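Long-range contacts in ornithine carbamoyltransferase (Giardia intestinalis, PDB 3GRF), which probably catalyses the reversible interconversion of carbamoyl phosphate and ornithine with citrulline and phosphate, in the arginine degradation pathway: residues L29-N34 with A314-D319; L48-K53 with D102-R107; H134-V139 with G308-S313; V238-W243 with S277-C282. All blocks are in the same frame, centred on the assembly; numbering follows the deposited sequence.

Contact 1: residues L29-N34 with A314-D319; sequences LDMKKN and AMAVLD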
loop_
_atom_site.group_PDB
_atom_site.type_symbol
_atom_site.label_atom_id
_atom_site.label_comp_id
_atom_site.label_asym_id
_atom_site.label_seq_id
_atom_site.Cartn_x
_atom_site.Cartn_y
_atom_site.Cartn_z
ATOM N N LEU A 29 23.037 -7.406 -11.378
ATOM C CA LEU A 29 24.071 -6.445 -11.768
ATOM C C LEU A 29 23.686 -5.721 -13.056
ATOM O O LEU A 29 23.928 -4.509 -13.213
ATOM C CB LEU A 29 25.407 -7.161 -11.947
ATOM C CG LEU A 29 26.196 -7.544 -10.709
ATOM C CD1 LEU A 29 27.339 -8.439 -11.161
ATOM C CD2 LEU A 29 26.676 -6.262 -9.992
ATOM N N ASP A 30 23.077 -6.447 -13.974
ATOM C CA ASP A 30 22.668 -5.775 -15.231
ATOM C C ASP A 30 21.447 -4.903 -15.039
ATOM O O ASP A 30 21.300 -3.909 -15.726
ATOM C CB ASP A 30 22.399 -6.751 -16.367
ATOM C CG ASP A 30 22.141 -6.024 -17.696
ATOM O OD1 ASP A 30 21.071 -6.200 -18.288
ATOM O OD2 ASP A 30 23.005 -5.234 -18.122
ATOM N N MET A 31 20.559 -5.286 -14.122
ATOM C CA MET A 31 19.401 -4.431 -13.776
ATOM C C MET A 31 19.798 -3.211 -12.990
ATOM O O MET A 31 19.120 -2.204 -13.054
ATOM C CB MET A 31 18.375 -5.204 -12.950
ATOM C CG MET A 31 17.803 -6.391 -13.672
ATOM S SD MET A 31 16.789 -7.325 -12.571
ATOM C CE MET A 31 15.737 -8.223 -13.710
ATOM N N LYS A 32 20.889 -3.307 -12.226
ATOM C CA LYS A 32 21.477 -2.130 -11.587
ATOM C C LYS A 32 21.962 -1.076 -12.513
ATOM O O LYS A 32 21.693 0.131 -12.306
ATOM C CB LYS A 32 22.594 -2.516 -10.629
ATOM C CG LYS A 32 22.836 -1.369 -9.662
ATOM C CD LYS A 32 23.917 -1.725 -8.633
ATOM C CE LYS A 32 24.130 -0.514 -7.719
ATOM N NZ LYS A 32 25.178 -0.755 -6.686
ATOM N N LYS A 33 22.643 -1.542 -13.563
ATOM C CA LYS A 33 23.292 -0.705 -14.552
ATOM C C LYS A 33 22.402 -0.258 -15.665
ATOM O O LYS A 33 22.541 0.864 -16.140
ATOM C CB LYS A 33 24.400 -1.503 -15.190
ATOM C CG LYS A 33 25.664 -0.692 -15.282
ATOM C CD LYS A 33 26.730 -1.481 -15.926
ATOM C CE LYS A 33 26.975 -0.958 -17.336
ATOM N NZ LYS A 33 28.279 -1.503 -17.759
ATOM N N ASN A 34 21.478 -1.127 -16.069
ATOM C CA ASN A 34 20.603 -0.881 -17.211
ATOM C C ASN A 34 19.115 -1.072 -16.874
ATOM O O ASN A 34 18.440 -1.959 -17.418
ATOM C CB ASN A 34 21.025 -1.815 -18.353
ATOM C CG ASN A 34 22.487 -1.658 -18.742
ATOM O OD1 ASN A 34 22.884 -0.643 -19.307
ATOM N ND2 ASN A 34 23.289 -2.677 -18.479
ATOM N N ALA A 314 16.474 -8.024 -5.561
ATOM C CA ALA A 314 15.064 -8.371 -5.431
ATOM C C ALA A 314 14.449 -8.409 -6.796
ATOM O O ALA A 314 13.659 -9.308 -7.066
ATOM C CB ALA A 314 14.306 -7.375 -4.519
ATOM N N MET A 315 14.796 -7.442 -7.664
ATOM C CA MET A 315 14.193 -7.373 -8.993
ATOM C C MET A 315 14.565 -8.637 -9.763
ATOM O O MET A 315 13.782 -9.124 -10.585
ATOM C CB MET A 315 14.702 -6.161 -9.794
ATOM C CG MET A 315 14.491 -4.775 -9.177
ATOM S SD MET A 315 15.290 -3.413 -10.073
ATOM C CE MET A 315 16.886 -4.091 -10.489
ATOM N N ALA A 316 15.784 -9.124 -9.541
ATOM C CA ALA A 316 16.303 -10.305 -10.236
ATOM C C ALA A 316 15.578 -11.519 -9.761
ATOM O O ALA A 316 15.139 -12.352 -10.533
ATOM C CB ALA A 316 17.810 -10.460 -10.009
ATOM N N VAL A 317 15.469 -11.688 -8.449
ATOM C CA VAL A 317 14.760 -12.841 -7.952
ATOM C C VAL A 317 13.284 -12.933 -8.352
ATOM O O VAL A 317 12.816 -13.997 -8.772
ATOM C CB VAL A 317 14.847 -12.867 -6.417
ATOM C CG1 VAL A 317 13.989 -13.960 -5.906
ATOM C CG2 VAL A 317 16.321 -13.029 -5.998
ATOM N N LEU A 318 12.553 -11.822 -8.216
ATOM C CA LEU A 318 11.139 -11.725 -8.613
ATOM C C LEU A 318 11.021 -12.005 -10.105
ATOM O O LEU A 318 10.252 -12.806 -10.511
ATOM C CB LEU A 318 10.568 -10.342 -8.254
ATOM C CG LEU A 318 10.503 -10.111 -6.709
ATOM C CD1 LEU A 318 10.239 -8.670 -6.290
ATOM C CD2 LEU A 318 9.458 -11.033 -6.062
ATOM N N ASP A 319 11.824 -11.353 -10.914
ATOM C CA ASP A 319 11.774 -11.564 -12.351
ATOM C C ASP A 319 11.912 -13.020 -12.714
ATOM O O ASP A 319 11.098 -13.576 -13.449
ATOM C CB ASP A 319 12.886 -10.770 -13.039
ATOM C CG ASP A 319 12.817 -10.900 -14.540
ATOM O OD1 ASP A 319 11.875 -10.311 -15.104
ATOM O OD2 ASP A 319 13.666 -11.613 -15.136
#
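Met-31 and Met-315 reach across from two helices and slide past each other in opposite directions. The helix segments 29-33 and 314-319 run at 121° with axes 9.6 Å apart at their closest, and the two methionines fill the space between them. Met-31 spans it with a chain extended beyond CG. Its sulfur lies against the opposite backbone, with SD 3.7 Å from the CB of Met-315 and 3.7 Å from the N of Ala-316. The methyl goes further, so that CE of Met-31 rests 3.9 Å from CB of Asp-319, the two side chains meeting at a slant. Met-315 is instead bent at its last torsion (chi3 -42°), which turns CE toward the root of Met-31; the modelled closeness of that methyl to CB of Met-31 is doubtful. The cross-contact is therefore sulfur and methyl packing, while the carboxylate of Asp-319 is engaged by Arg-27 and Arg-41 in salt bridges. The chain's C-terminal helix is thus brought back onto the carbamoyl phosphate domain. Met-315 also packs on Ala-65, Arg-68 and Leu-69 of helix 56-69, Leu-29 lies on Met-143 of helix 135-151, and Val-317 and Leu-318 cover Ile-126 of strand 125-127.

Contact 2: residues L48-K53 with D102-R107; sequences LAFFAK and DICTAR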
loop_
_atom_site.group_PDB
_atom_site.type_symbol
_atom_site.label_atom_id
_atom_site.label_comp_id
_atom_site.label_asym_id
_atom_site.label_seq_id
_atom_site.Cartn_x
_atom_site.Cartn_y
_atom_site.Cartn_z
ATOM N N LEU A 48 2.380 -10.527 -3.789
ATOM C CA LEU A 48 1.710 -10.413 -2.548
ATOM C C LEU A 48 2.771 -10.549 -1.483
ATOM O O LEU A 48 3.429 -11.565 -1.408
ATOM C CB LEU A 48 0.737 -11.560 -2.416
ATOM C CG LEU A 48 -0.032 -11.625 -1.105
ATOM C CD1 LEU A 48 -0.574 -10.230 -0.625
ATOM C CD2 LEU A 48 -1.150 -12.595 -1.321
ATOM N N ALA A 49 2.916 -9.545 -0.616
ATOM C CA ALA A 49 4.052 -9.528 0.311
ATOM C C ALA A 49 3.619 -9.438 1.760
ATOM O O ALA A 49 3.311 -8.350 2.224
ATOM C CB ALA A 49 4.947 -8.333 -0.025
ATOM N N PHE A 50 3.617 -10.580 2.459
ATOM C CA PHE A 50 3.232 -10.686 3.881
ATOM C C PHE A 50 4.380 -10.292 4.771
ATOM O O PHE A 50 5.528 -10.610 4.502
ATOM C CB PHE A 50 2.810 -12.130 4.215
ATOM C CG PHE A 50 1.569 -12.607 3.470
ATOM C CD1 PHE A 50 1.681 -13.396 2.351
ATOM C CD2 PHE A 50 0.296 -12.241 3.879
ATOM C CE1 PHE A 50 0.525 -13.850 1.663
ATOM C CE2 PHE A 50 -0.866 -12.703 3.189
ATOM C CZ PHE A 50 -0.727 -13.504 2.082
ATOM N N PHE A 51 4.087 -9.546 5.828
ATOM C CA PHE A 51 5.089 -9.242 6.800
ATOM C C PHE A 51 4.448 -9.445 8.147
ATOM O O PHE A 51 3.433 -8.826 8.433
ATOM C CB PHE A 51 5.555 -7.793 6.644
ATOM C CG PHE A 51 6.431 -7.561 5.440
ATOM C CD1 PHE A 51 7.809 -7.596 5.551
ATOM C CD2 PHE A 51 5.868 -7.288 4.206
ATOM C CE1 PHE A 51 8.607 -7.395 4.428
ATOM C CE2 PHE A 51 6.659 -7.035 3.071
ATOM C CZ PHE A 51 8.023 -7.137 3.181
ATOM N N ALA A 52 5.045 -10.303 8.985
ATOM C CA ALA A 52 4.589 -10.535 10.336
ATOM C C ALA A 52 5.262 -9.524 11.255
ATOM O O ALA A 52 4.876 -9.335 12.397
ATOM C CB ALA A 52 4.908 -11.962 10.766
ATOM N N LYS A 53 6.257 -8.880 10.716
ATOM C CA LYS A 53 7.010 -7.833 11.399
ATOM C C LYS A 53 7.724 -7.016 10.312
ATOM O O LYS A 53 8.300 -7.568 9.367
ATOM C CB LYS A 53 7.955 -8.451 12.450
ATOM C CG LYS A 53 9.320 -7.807 12.531
ATOM C CD LYS A 53 10.063 -8.200 13.796
ATOM C CE LYS A 53 11.400 -7.487 13.892
ATOM N NZ LYS A 53 11.432 -6.252 13.064
ATOM N N ASP A 102 0.658 -13.311 -8.850
ATOM C CA ASP A 102 1.644 -13.990 -9.677
ATOM C C ASP A 102 2.807 -14.525 -8.851
ATOM O O ASP A 102 3.535 -15.448 -9.250
ATOM C CB ASP A 102 2.138 -13.026 -10.741
ATOM C CG ASP A 102 1.039 -12.528 -11.588
ATOM O OD1 ASP A 102 0.561 -11.398 -11.354
ATOM O OD2 ASP A 102 0.587 -13.299 -12.445
ATOM N N ILE A 103 3.013 -13.930 -7.686
ATOM C CA ILE A 103 4.169 -14.298 -6.872
ATOM C C ILE A 103 3.940 -13.822 -5.472
ATOM O O ILE A 103 3.119 -12.939 -5.270
ATOM C CB ILE A 103 5.514 -13.712 -7.423
ATOM C CG1 ILE A 103 6.702 -14.179 -6.597
ATOM C CG2 ILE A 103 5.519 -12.185 -7.546
ATOM C CD1 ILE A 103 7.973 -14.083 -7.336
ATOM N N CYS A 104 4.650 -14.414 -4.505
ATOM C CA CYS A 104 4.415 -14.133 -3.077
ATOM C C CYS A 104 5.742 -14.145 -2.324
ATOM O O CYS A 104 6.569 -15.013 -2.533
ATOM C CB CYS A 104 3.463 -15.183 -2.479
ATOM S SG CYS A 104 3.286 -15.191 -0.645
ATOM N N THR A 105 5.947 -13.181 -1.439
ATOM C CA THR A 105 7.068 -13.245 -0.511
ATOM C C THR A 105 6.396 -13.170 0.849
ATOM O O THR A 105 5.306 -12.616 0.958
ATOM C CB THR A 105 7.994 -12.000 -0.621
ATOM O OG1 THR A 105 7.187 -10.850 -0.449
ATOM C CG2 THR A 105 8.718 -11.898 -1.974
ATOM N N ALA A 106 7.021 -13.730 1.879
ATOM C CA ALA A 106 6.438 -13.687 3.217
ATOM C C ALA A 106 7.560 -13.667 4.215
ATOM O O ALA A 106 8.580 -14.338 4.042
ATOM C CB ALA A 106 5.540 -14.893 3.470
ATOM N N ARG A 107 7.379 -12.863 5.242
ATOM C CA ARG A 107 8.320 -12.708 6.329
ATOM C C ARG A 107 7.603 -13.223 7.543
ATOM O O ARG A 107 6.881 -12.456 8.183
ATOM C CB ARG A 107 8.744 -11.248 6.479
ATOM C CG ARG A 107 10.114 -11.038 7.126
ATOM C CD ARG A 107 10.029 -11.224 8.639
ATOM N NE ARG A 107 11.163 -10.631 9.369
ATOM C CZ ARG A 107 11.756 -9.472 9.058
ATOM N NH1 ARG A 107 11.336 -8.757 8.019
ATOM N NH2 ARG A 107 12.780 -9.045 9.789
HETATM O O HOH W 1 7.263 -10.193 2.095
#
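Leu-48 begins a parallel pairing with strand 103-107: its N donates to Ile-103 O at 2.9 Å and its O accepts from Thr-105 N at 3.0 Å. These are the two central strands of the four-stranded parallel sheet in the carbamoyl phosphate domain, and the segments diverge by only 5°. Ala-49 turns to the face that also carries Thr-105 and Arg-107. There Thr-105 OG1, set between the backbone N and the carbonyl carbon (chi1 55°), sits 3.4 Å from Ala-49 CB. Phe-50 points to the other face. Its CE1 is 3.8 Å from Cys-104 SG, a sulfur-aromatic contact at the ring edge, in the ring plane; CD1 of Leu-48 lies over one ring face. Phe-50 O accepts both Arg-107 N and a water, the amide standing 44° above the carbonyl plane. That water is also 2.6 Å from Thr-105 OG1 and lies against one face of the Phe-51 ring, toward its rim. CD1 of Phe-51 touches Arg-107 CB at 3.9 Å. Ala-52 N closes the ladder on Arg-107 O, and Lys-53 O lies over the guanidinium face, 3.5 Å from NH1. The chemistry is two-sided: Cys-104 and Ala-106 line an apolar face with Phe-50, closed by Met-117 and by Leu-56 of the second subunit, whereas the opposite face holds the shared water. Lys-53 NZ, poorly ordered, is modelled 4.5 Å from Arg-107 NH2, where the two cations probably repel.

Contact 3: residues H134-V139 with G308-S313; sequences HPLQMV and GNRLHS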
loop_
_atom_site.group_PDB
_atom_site.type_symbol
_atom_site.label_atom_id
_atom_site.label_comp_id
_atom_site.label_asym_id
_atom_site.label_seq_id
_atom_site.Cartn_x
_atom_site.Cartn_y
_atom_site.Cartn_z
ATOM N N HIS A 134 17.529 -16.500 4.481
ATOM C CA HIS A 134 17.266 -15.135 4.026
ATOM C C HIS A 134 17.842 -14.934 2.633
ATOM O O HIS A 134 18.786 -14.162 2.461
ATOM C CB HIS A 134 17.862 -14.089 5.000
ATOM C CG HIS A 134 17.285 -12.714 4.828
ATOM N ND1 HIS A 134 17.728 -11.609 5.536
ATOM C CD2 HIS A 134 16.319 -12.264 3.994
ATOM C CE1 HIS A 134 17.050 -10.545 5.149
ATOM N NE2 HIS A 134 16.183 -10.920 4.224
ATOM N N PRO A 135 17.261 -15.630 1.639
ATOM C CA PRO A 135 17.815 -15.771 0.298
ATOM C C PRO A 135 17.813 -14.488 -0.500
ATOM O O PRO A 135 18.647 -14.341 -1.403
ATOM C CB PRO A 135 16.927 -16.843 -0.357
ATOM C CG PRO A 135 15.627 -16.861 0.460
ATOM C CD PRO A 135 15.987 -16.360 1.824
ATOM N N LEU A 136 16.882 -13.575 -0.197
ATOM C CA LEU A 136 16.863 -12.235 -0.820
ATOM C C LEU A 136 18.094 -11.423 -0.447
ATOM O O LEU A 136 18.667 -10.687 -1.262
ATOM C CB LEU A 136 15.600 -11.471 -0.407
ATOM C CG LEU A 136 14.256 -11.964 -0.956
ATOM C CD1 LEU A 136 13.073 -11.252 -0.221
ATOM C CD2 LEU A 136 14.211 -11.727 -2.423
ATOM N N GLN A 137 18.495 -11.558 0.810
ATOM C CA GLN A 137 19.737 -10.985 1.316
ATOM C C GLN A 137 20.896 -11.706 0.648
ATOM O O GLN A 137 21.906 -11.084 0.359
ATOM C CB GLN A 137 19.830 -11.204 2.852
ATOM C CG GLN A 137 20.996 -10.440 3.588
ATOM C CD GLN A 137 20.881 -8.918 3.485
ATOM O OE1 GLN A 137 19.939 -8.360 3.959
ATOM N NE2 GLN A 137 21.816 -8.270 2.797
ATOM N N MET A 138 20.778 -13.022 0.412
ATOM C CA MET A 138 21.935 -13.761 -0.115
ATOM C C MET A 138 22.241 -13.278 -1.512
ATOM O O MET A 138 23.378 -12.950 -1.792
ATOM C CB MET A 138 21.776 -15.303 -0.087
ATOM C CG MET A 138 21.722 -15.895 1.302
ATOM S SD MET A 138 23.101 -15.465 2.409
ATOM C CE MET A 138 22.503 -13.978 3.162
ATOM N N VAL A 139 21.237 -13.168 -2.364
ATOM C CA VAL A 139 21.497 -12.635 -3.722
ATOM C C VAL A 139 22.089 -11.203 -3.648
ATOM O O VAL A 139 22.911 -10.817 -4.485
ATOM C CB VAL A 139 20.234 -12.567 -4.582
ATOM C CG1 VAL A 139 20.597 -12.148 -6.050
ATOM C CG2 VAL A 139 19.512 -13.884 -4.547
ATOM N N GLY A 308 21.351 -1.043 -0.262
ATOM C CA GLY A 308 20.717 -0.585 -1.480
ATOM C C GLY A 308 20.582 -1.665 -2.532
ATOM O O GLY A 308 19.643 -1.621 -3.366
ATOM N N ASN A 309 21.530 -2.613 -2.511
ATOM C CA ASN A 309 21.561 -3.751 -3.457
ATOM C C ASN A 309 20.453 -4.777 -3.183
ATOM O O ASN A 309 20.182 -5.650 -4.008
ATOM C CB ASN A 309 22.944 -4.444 -3.444
ATOM C CG ASN A 309 23.986 -3.672 -4.246
ATOM O OD1 ASN A 309 23.661 -2.950 -5.197
ATOM N ND2 ASN A 309 25.247 -3.841 -3.893
ATOM N N ARG A 310 19.767 -4.653 -2.049
ATOM C CA ARG A 310 18.537 -5.393 -1.801
ATOM C C ARG A 310 17.561 -5.157 -2.924
ATOM O O ARG A 310 16.863 -6.089 -3.346
ATOM C CB ARG A 310 17.880 -5.028 -0.450
ATOM C CG ARG A 310 18.625 -5.560 0.801
ATOM C CD ARG A 310 18.746 -7.107 0.768
ATOM N NE ARG A 310 17.403 -7.687 0.907
ATOM C CZ ARG A 310 16.709 -7.783 2.053
ATOM N NH1 ARG A 310 17.247 -7.427 3.217
ATOM N NH2 ARG A 310 15.472 -8.259 2.040
ATOM N N LEU A 311 17.559 -3.933 -3.447
ATOM C CA LEU A 311 16.636 -3.530 -4.511
ATOM C C LEU A 311 16.893 -4.350 -5.767
ATOM O O LEU A 311 16.019 -5.034 -6.270
ATOM C CB LEU A 311 16.710 -1.996 -4.792
ATOM C CG LEU A 311 16.028 -1.524 -6.120
ATOM C CD1 LEU A 311 14.521 -1.870 -6.188
ATOM C CD2 LEU A 311 16.280 -0.104 -6.493
ATOM N N HIS A 312 18.094 -4.225 -6.308
ATOM C CA HIS A 312 18.408 -4.875 -7.571
ATOM C C HIS A 312 18.416 -6.408 -7.474
ATOM O O HIS A 312 18.033 -7.105 -8.390
ATOM C CB HIS A 312 19.775 -4.360 -8.027
ATOM C CG HIS A 312 19.920 -2.875 -7.902
ATOM N ND1 HIS A 312 19.155 -1.991 -8.632
ATOM C CD2 HIS A 312 20.696 -2.125 -7.088
ATOM C CE1 HIS A 312 19.487 -0.760 -8.301
ATOM N NE2 HIS A 312 20.428 -0.815 -7.371
ATOM N N SER A 313 18.885 -6.953 -6.361
ATOM C CA SER A 313 18.799 -8.420 -6.165
ATOM C C SER A 313 17.350 -8.913 -5.993
ATOM O O SER A 313 17.027 -10.066 -6.279
ATOM C CB SER A 313 19.654 -8.793 -4.985
ATOM O OG SER A 313 19.247 -8.009 -3.876
HETATM O O HOH W 2 16.960 -8.524 -1.819
#
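Arg-310 and Ser-313 meet Gln-137 and Val-139 where two helices of the transcarbamoylase fold cross between its domains, their segments at 99° with axes 8.6 Å apart. Along 308-313, Asn-309 comes first. Its side chain turns to Thr-144, Glu-147 and Lys-32, while its O accepts from both N and OG of Ser-313. Arg-310 follows at a kink and carries the largest share of the contact. The chain is bent at chi2 (-59°), which sets CD 3.6 Å from Gln-137 OE1, and again at chi3; Gln-137 N lies over one face of the guanidinium, toward its rim. NH1 donates to Gln-137 OE1 at 2.9 Å, but weakly, the N-H...O angle being 122° and the amide plane turned steeply from the guanidinium. The other polar ends are held from outside the segments: NH2 by Thr-58 OG1 and Gln-137 NE2 by Asp-141. The His-134 ring stands about perpendicular to the guanidinium, one of its faces covered by CB of Gln-137. A water in the guanidinium plane accepts from NE at 2.9 Å and donates to Leu-136 O at 2.8 Å and Arg-310 O at 2.9 Å, joining the helices through three bonds. Met-100 of the third subunit packs on Arg-310. Last comes Ser-313, whose CB touches Val-139 CG1 at 3.6 Å.

Contact 4: residues V238-W243 with S277-C282; sequences VYTDSW and SIFMNC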
loop_
_atom_site.group_PDB
_atom_site.type_symbol
_atom_site.label_atom_id
_atom_site.label_comp_id
_atom_site.label_asym_id
_atom_site.label_seq_id
_atom_site.Cartn_x
_atom_site.Cartn_y
_atom_site.Cartn_z
ATOM N N VAL A 238 34.727 -9.736 5.593
ATOM C CA VAL A 238 34.334 -10.005 6.964
ATOM C C VAL A 238 32.902 -9.545 7.207
ATOM O O VAL A 238 32.571 -8.364 7.084
ATOM C CB VAL A 238 35.250 -9.307 7.968
ATOM C CG1 VAL A 238 34.789 -9.625 9.431
ATOM C CG2 VAL A 238 36.712 -9.720 7.746
ATOM N N TYR A 239 32.048 -10.476 7.606
ATOM C CA TYR A 239 30.642 -10.183 7.600
ATOM C C TYR A 239 30.209 -10.472 9.012
ATOM O O TYR A 239 30.662 -11.444 9.604
ATOM C CB TYR A 239 29.978 -11.109 6.572
ATOM C CG TYR A 239 28.526 -10.870 6.211
ATOM C CD1 TYR A 239 27.515 -10.904 7.169
ATOM C CD2 TYR A 239 28.171 -10.690 4.913
ATOM C CE1 TYR A 239 26.186 -10.739 6.828
ATOM C CE2 TYR A 239 26.874 -10.554 4.551
ATOM C CZ TYR A 239 25.883 -10.542 5.516
ATOM O OH TYR A 239 24.588 -10.397 5.134
ATOM N N THR A 240 29.380 -9.595 9.564
ATOM C CA THR A 240 28.776 -9.847 10.868
ATOM C C THR A 240 27.348 -9.353 10.900
ATOM O O THR A 240 26.885 -8.699 9.962
ATOM C CB THR A 240 29.623 -9.251 12.011
ATOM O OG1 THR A 240 29.121 -9.747 13.262
ATOM C CG2 THR A 240 29.626 -7.739 11.972
ATOM N N ASP A 241 26.599 -9.722 11.933
ATOM C CA ASP A 241 25.259 -9.155 12.034
ATOM C C ASP A 241 24.768 -9.166 13.465
ATOM O O ASP A 241 25.482 -9.619 14.344
ATOM C CB ASP A 241 24.275 -9.781 10.989
ATOM C CG ASP A 241 23.563 -11.056 11.469
ATOM O OD1 ASP A 241 22.392 -11.234 11.102
ATOM O OD2 ASP A 241 24.150 -11.882 12.179
ATOM N N SER A 242 23.573 -8.630 13.663
ATOM C CA SER A 242 23.045 -8.261 14.944
ATOM C C SER A 242 23.175 -9.392 15.946
ATOM O O SER A 242 22.792 -10.522 15.669
ATOM C CB SER A 242 21.587 -7.842 14.764
ATOM O OG SER A 242 20.902 -7.883 16.000
ATOM N N TRP A 243 23.734 -9.071 17.108
ATOM C CA TRP A 243 23.736 -9.936 18.281
ATOM C C TRP A 243 22.372 -10.077 18.984
ATOM O O TRP A 243 22.195 -11.012 19.771
ATOM C CB TRP A 243 24.730 -9.391 19.294
ATOM C CG TRP A 243 26.169 -9.579 18.931
ATOM C CD1 TRP A 243 26.677 -10.244 17.844
ATOM C CD2 TRP A 243 27.282 -9.111 19.672
ATOM N NE1 TRP A 243 28.047 -10.214 17.871
ATOM C CE2 TRP A 243 28.447 -9.523 18.985
ATOM C CE3 TRP A 243 27.418 -8.377 20.863
ATOM C CZ2 TRP A 243 29.739 -9.225 19.452
ATOM C CZ3 TRP A 243 28.704 -8.074 21.323
ATOM C CH2 TRP A 243 29.844 -8.497 20.616
ATOM N N SER A 277 40.387 -6.497 1.540
ATOM C CA SER A 277 39.175 -6.938 2.233
ATOM C C SER A 277 38.079 -5.899 2.241
ATOM O O SER A 277 38.314 -4.688 2.061
ATOM C CB SER A 277 39.472 -7.420 3.662
ATOM O OG SER A 277 40.040 -6.385 4.439
ATOM N N ILE A 278 36.852 -6.375 2.403
ATOM C CA ILE A 278 35.747 -5.471 2.596
ATOM C C ILE A 278 35.009 -5.962 3.833
ATOM O O ILE A 278 35.169 -7.106 4.216
ATOM C CB ILE A 278 34.827 -5.343 1.345
ATOM C CG1 ILE A 278 34.074 -6.637 1.059
ATOM C CG2 ILE A 278 35.622 -4.860 0.083
ATOM C CD1 ILE A 278 33.101 -6.526 -0.138
ATOM N N PHE A 279 34.222 -5.091 4.438
ATOM C CA PHE A 279 33.417 -5.417 5.621
ATOM C C PHE A 279 31.896 -5.281 5.240
ATOM O O PHE A 279 31.493 -4.309 4.578
ATOM C CB PHE A 279 33.779 -4.482 6.789
ATOM C CG PHE A 279 32.812 -4.555 7.884
ATOM C CD1 PHE A 279 32.901 -5.610 8.813
ATOM C CD2 PHE A 279 31.757 -3.651 7.955
ATOM C CE1 PHE A 279 31.923 -5.743 9.824
ATOM C CE2 PHE A 279 30.769 -3.763 8.975
ATOM C CZ PHE A 279 30.850 -4.809 9.888
ATOM N N MET A 280 31.085 -6.280 5.628
ATOM C CA MET A 280 29.663 -6.361 5.329
ATOM C C MET A 280 28.860 -6.616 6.610
ATOM O O MET A 280 29.386 -7.238 7.528
ATOM C CB MET A 280 29.443 -7.531 4.382
ATOM C CG MET A 280 30.128 -7.311 3.066
ATOM S SD MET A 280 29.782 -8.568 1.806
ATOM C CE MET A 280 28.164 -8.102 1.183
ATOM N N ASN A 281 27.609 -6.151 6.651
ATOM C CA ASN A 281 26.639 -6.419 7.757
ATOM C C ASN A 281 25.268 -6.157 7.115
ATOM O O ASN A 281 25.005 -5.048 6.562
ATOM C CB ASN A 281 26.928 -5.446 8.955
ATOM C CG ASN A 281 25.959 -5.594 10.162
ATOM O OD1 ASN A 281 26.326 -5.276 11.284
ATOM N ND2 ASN A 281 24.745 -6.054 9.931
ATOM N N CYS A 282 24.391 -7.161 7.137
ATOM C CA CYS A 282 23.109 -7.047 6.446
ATOM C C CYS A 282 22.192 -5.984 7.061
ATOM O O CYS A 282 21.212 -5.578 6.430
ATOM C CB CYS A 282 22.435 -8.416 6.383
ATOM S SG CYS A 282 22.241 -9.252 7.987
#
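Tyr-239 lies across Met-280 where strands 237-240 and 278-281 run side by side in the parallel, Rossmann-like sheet of the ornithine-binding domain. This is the tight part. Val-238 N donates to Ile-278 O at 3.0 Å, Met-280 N to Val-238 O at 2.9 Å, and Thr-240 N to Met-280 O. CG of Tyr-239 is anti to the backbone N (chi1 -171°), and its CD2 presses on CB of Met-280 at 3.4 Å. The sulfur of Met-280 is oblique to the ring, SD 5.3 Å from the Tyr-239 centroid, a Met-aromatic contact. On the other face, CG2 of Thr-240 meets the edge of the Phe-279 ring, 3.7 Å from CE1. Ile-278 at the strand's start is partly exposed. The pairing weakens beyond Thr-240: its O stays 4.1 Å from Cys-282 N, a buried amide with no partner in the model. Here side chains take over, leading into the loop where the HCLP motif of relatives falls (Asn-281 and Cys-282 here), which in relatives lines the ornithine site. Asp-241, hydrogen-bonded to Tyr-166 and Asn-172, sets its CB 3.7 Å from Cys-282 SG, and Tyr-239 OH, hydrogen-bonded to Asp-141, comes 3.2 Å from CB of Cys-282.

Overall arrangement
Helix 303-322 serves both contact 1 and contact 3, whose centres are 10 Å apart; Val-317 CG2 of the first packs on Val-139 CG2 of the second at 3.6 Å. Contact 1 also touches contact 2, through Leu-318 CD2 and Ile-103 CD1 at 3.6 Å. The nickel ion is about 10 Å from the Ala-49 side chain. Contacts 2 and 4, in the two domains, have centres 26 Å apart on opposite sides of the chain's centre. Contact 3 lies between them, touching contact 4 where Gln-137 CD lies 3.3 Å from Cys-282 CB, but coming no closer than about 5 Å to contact 2. By analogy with relatives, the active site probably lies in the cleft between the two sheets.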